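Local coordinates for centrosomal protein of 104 kDa (Homo sapiens, PDB 5LPH), which is required for ciliogenesis and for structural integrity at the ciliary tip, and interacts with tubulin through its TOG domain, at residues S198-L203 with M223-S228. Numbering follows the deposited sequence.
Sequences SQMGLL and MKFSVS
The F225 ring meets three side chains of helix 193-210: M200 at its edge, Q199 and L203 at a slant. CG of M200, a selenomethionine in this crystal, lies near the ring plane, 4.1 Å from F225 CE2. The contact belongs to the TOG domain, an α-solenoid of HEAT repeats. Residues 223-228 lie in a HEAT repeat spanning 216-252. The two helix segments run roughly antiparallel, at 144°, with their axes 12.7 Å apart at closest approach. F225 bridges much of that separation. Its CG stands anti to the backbone N (chi1 175°), which sends the ring out toward helix 193-210.

The L203 and F225 side chains come at each other from opposite directions. The CD2 methyl of L203 sits 3.2 Å from F225 CD2, closer than carbons usually pack, so the exact spacing is doubtful. L203 also touches F217, which lies in the loop before helix 219-229. M200 leans on V237 and A241 of helix 235-252 as well, and S226 touches I244 and I245 there. M200 and S226 thus link the contact to helix 235-252, the next helix in the chain.

Q199 brings a polar group to the ring, with its amide plane tilted 22° from the ring plane. Its extended chain carries NE2 to the ring, but the hydrogen-bond partners of NE2 lie elsewhere. NE2 is hydrogen-bonded to Q185 O and L183 O, and these two bonds should limit rotation of the amide. L187, in the loop after helix 178-183, touches both Q199 and F225. An alanine in place of F225 would probably open a gap between the two helices and leave the L203 methyl and the M200 CG without their aromatic partner. On the Q199 side, NE2 comes to 3.5 Å from F225 CE1 and 3.9 Å from F225 CZ.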
ATOM      1  N   SER A 198       2.049  -9.443   6.852  1.00 44.16           N
ATOM      2  CA  SER A 198       1.511  -8.080   6.788  1.00 41.80           C
ATOM      3  C   SER A 198       0.422  -7.934   5.727  1.00 38.88           C
ATOM      4  O   SER A 198      -0.599  -7.308   5.982  1.00 37.28           O
ATOM      5  CB  SER A 198       2.618  -7.052   6.531  1.00 41.92           C
ATOM      6  OG  SER A 198       3.476  -6.911   7.657  1.00 44.64           O
ATOM      7  N   GLN A 199       0.646  -8.504   4.546  1.00 37.87           N
ATOM      8  CA  GLN A 199      -0.343  -8.456   3.466  1.00 39.51           C
ATOM      9  C   GLN A 199      -1.651  -9.152   3.874  1.00 40.76           C
ATOM     10  O   GLN A 199      -2.741  -8.645   3.626  1.00 40.09           O
ATOM     11  CB  GLN A 199       0.215  -9.084   2.186  1.00 38.85           C
ATOM     12  CG  GLN A 199      -0.708  -8.919   0.986  1.00 39.96           C
ATOM     13  CD  GLN A 199      -0.089  -9.335  -0.339  1.00 39.99           C
ATOM     14  OE1 GLN A 199       1.129  -9.371  -0.495  1.00 40.65           O
ATOM     15  NE2 GLN A 199      -0.940  -9.643  -1.308  1.00 41.71           N
HETATM   16  N   MSE A 200      -1.518 -10.311   4.504  1.00 41.96           N
HETATM   17  CA  MSE A 200      -2.669 -11.070   4.997  1.00 45.57           C
HETATM   18  C   MSE A 200      -3.422 -10.366   6.087  1.00 43.87           C
HETATM   19  O   MSE A 200      -4.653 -10.378   6.097  1.00 42.93           O
HETATM   20  CB  MSE A 200      -2.173 -12.420   5.482  1.00 51.36           C
HETATM   21  CG  MSE A 200      -2.108 -13.322   4.297  1.00 57.49           C
HETATM   22 SE   MSE A 200      -1.236 -14.985   4.825  1.00 72.68          SE
HETATM   23  CE  MSE A 200      -2.659 -16.097   4.001  1.00 69.26           C
ATOM     24  N   GLY A 201      -2.688  -9.756   7.015  1.00 41.08           N
ATOM     25  CA  GLY A 201      -3.279  -8.926   8.059  1.00 39.14           C
ATOM     26  C   GLY A 201      -4.076  -7.760   7.505  1.00 38.81           C
ATOM     27  O   GLY A 201      -5.189  -7.502   7.953  1.00 38.32           O
ATOM     28  N   LEU A 202      -3.497  -7.057   6.535  1.00 39.35           N
ATOM     29  CA  LEU A 202      -4.177  -5.941   5.865  1.00 40.47           C
ATOM     30  C   LEU A 202      -5.411  -6.389   5.085  1.00 41.12           C
ATOM     31  O   LEU A 202      -6.433  -5.705   5.109  1.00 39.43           O
ATOM     32  CB  LEU A 202      -3.229  -5.206   4.913  1.00 39.85           C
ATOM     33  CG  LEU A 202      -2.241  -4.249   5.571  1.00 40.72           C
ATOM     34  CD1 LEU A 202      -1.095  -3.918   4.622  1.00 40.97           C
ATOM     35  CD2 LEU A 202      -2.950  -2.982   6.018  1.00 41.57           C
ATOM     36  N   LEU A 203      -5.300  -7.527   4.399  1.00 42.19           N
ATOM     37  CA  LEU A 203      -6.414  -8.102   3.658  1.00 43.87           C
ATOM     38  C   LEU A 203      -7.584  -8.396   4.590  1.00 44.60           C
ATOM     39  O   LEU A 203      -8.690  -7.911   4.357  1.00 45.14           O
ATOM     40  CB  LEU A 203      -5.980  -9.377   2.931  1.00 46.06           C
ATOM     41  CG  LEU A 203      -7.042 -10.180   2.170  1.00 48.35           C
ATOM     42  CD1 LEU A 203      -7.819  -9.314   1.198  1.00 49.82           C
ATOM     43  CD2 LEU A 203      -6.370 -11.317   1.425  1.00 48.84           C
HETATM   44  N   MSE A 223     -10.758 -15.372  -2.792  1.00 57.11           N
HETATM   45  CA  MSE A 223     -10.618 -16.844  -2.719  1.00 59.51           C
HETATM   46  C   MSE A 223      -9.465 -17.324  -3.554  1.00 58.74           C
HETATM   47  O   MSE A 223      -8.720 -18.209  -3.133  1.00 57.86           O
HETATM   48  CB  MSE A 223     -11.908 -17.535  -3.179  1.00 62.23           C
HETATM   49  CG  MSE A 223     -13.079 -17.312  -2.216  1.00 65.41           C
HETATM   50 SE   MSE A 223     -12.770 -18.092  -0.430  1.00 71.35          SE
HETATM   51  CE  MSE A 223     -12.012 -19.834  -0.949  1.00 65.59           C
ATOM     52  N   LYS A 224      -9.323 -16.752  -4.749  1.00 59.70           N
ATOM     53  CA  LYS A 224      -8.167 -16.991  -5.628  1.00 60.39           C
ATOM     54  C   LYS A 224      -6.858 -16.780  -4.858  1.00 58.31           C
ATOM     55  O   LYS A 224      -5.971 -17.621  -4.922  1.00 58.31           O
ATOM     56  CB  LYS A 224      -8.264 -16.062  -6.851  1.00 61.37           C
ATOM     57  CG  LYS A 224      -7.133 -16.019  -7.881  1.00 63.38           C
ATOM     58  CD  LYS A 224      -6.263 -17.238  -8.064  1.00 65.60           C
ATOM     59  CE  LYS A 224      -5.367 -17.100  -9.290  1.00 66.19           C
ATOM     60  NZ  LYS A 224      -4.192 -18.011  -9.229  1.00 66.88           N
ATOM     61  N   PHE A 225      -6.768 -15.674  -4.116  1.00 58.18           N
ATOM     62  CA  PHE A 225      -5.599 -15.372  -3.261  1.00 58.02           C
ATOM     63  C   PHE A 225      -5.414 -16.371  -2.115  1.00 55.30           C
ATOM     64  O   PHE A 225      -4.314 -16.899  -1.905  1.00 50.17           O
ATOM     65  CB  PHE A 225      -5.716 -13.938  -2.689  1.00 59.23           C
ATOM     66  CG  PHE A 225      -4.635 -13.573  -1.697  1.00 61.18           C
ATOM     67  CD1 PHE A 225      -3.372 -13.203  -2.137  1.00 62.31           C
ATOM     68  CD2 PHE A 225      -4.881 -13.592  -0.320  1.00 61.34           C
ATOM     69  CE1 PHE A 225      -2.373 -12.871  -1.228  1.00 62.46           C
ATOM     70  CE2 PHE A 225      -3.886 -13.261   0.590  1.00 61.69           C
ATOM     71  CZ  PHE A 225      -2.631 -12.897   0.136  1.00 62.55           C
ATOM     72  N   SER A 226      -6.495 -16.621  -1.380  1.00 55.05           N
ATOM     73  CA  SER A 226      -6.428 -17.482  -0.193  1.00 57.25           C
ATOM     74  C   SER A 226      -6.056 -18.928  -0.519  1.00 58.23           C
ATOM     75  O   SER A 226      -5.203 -19.520   0.153  1.00 58.33           O
ATOM     76  CB  SER A 226      -7.760 -17.450   0.548  1.00 59.22           C
ATOM     77  OG  SER A 226      -8.050 -16.140   1.006  1.00 61.22           O
ATOM     78  N   VAL A 227      -6.690 -19.485  -1.555  1.00 61.43           N
ATOM     79  CA  VAL A 227      -6.411 -20.862  -2.002  1.00 63.68           C
ATOM     80  C   VAL A 227      -4.961 -20.995  -2.496  1.00 62.40           C
ATOM     81  O   VAL A 227      -4.309 -22.002  -2.234  1.00 64.25           O
ATOM     82  CB  VAL A 227      -7.434 -21.346  -3.076  1.00 64.39           C
ATOM     83  CG1 VAL A 227      -7.018 -22.679  -3.702  1.00 64.93           C
ATOM     84  CG2 VAL A 227      -8.831 -21.475  -2.473  1.00 62.49           C
ATOM     85  N   SER A 228      -4.464 -19.984  -3.204  1.00 63.28           N
ATOM     86  CA  SER A 228      -3.059 -19.949  -3.628  1.00 64.87           C
ATOM     87  C   SER A 228      -2.081 -19.931  -2.439  1.00 65.04           C
ATOM     88  O   SER A 228      -1.031 -20.572  -2.481  1.00 63.17           O
ATOM     89  CB  SER A 228      -2.806 -18.732  -4.519  1.00 65.47           C
ATOM     90  OG  SER A 228      -1.486 -18.761  -5.040  1.00 67.09           O
TER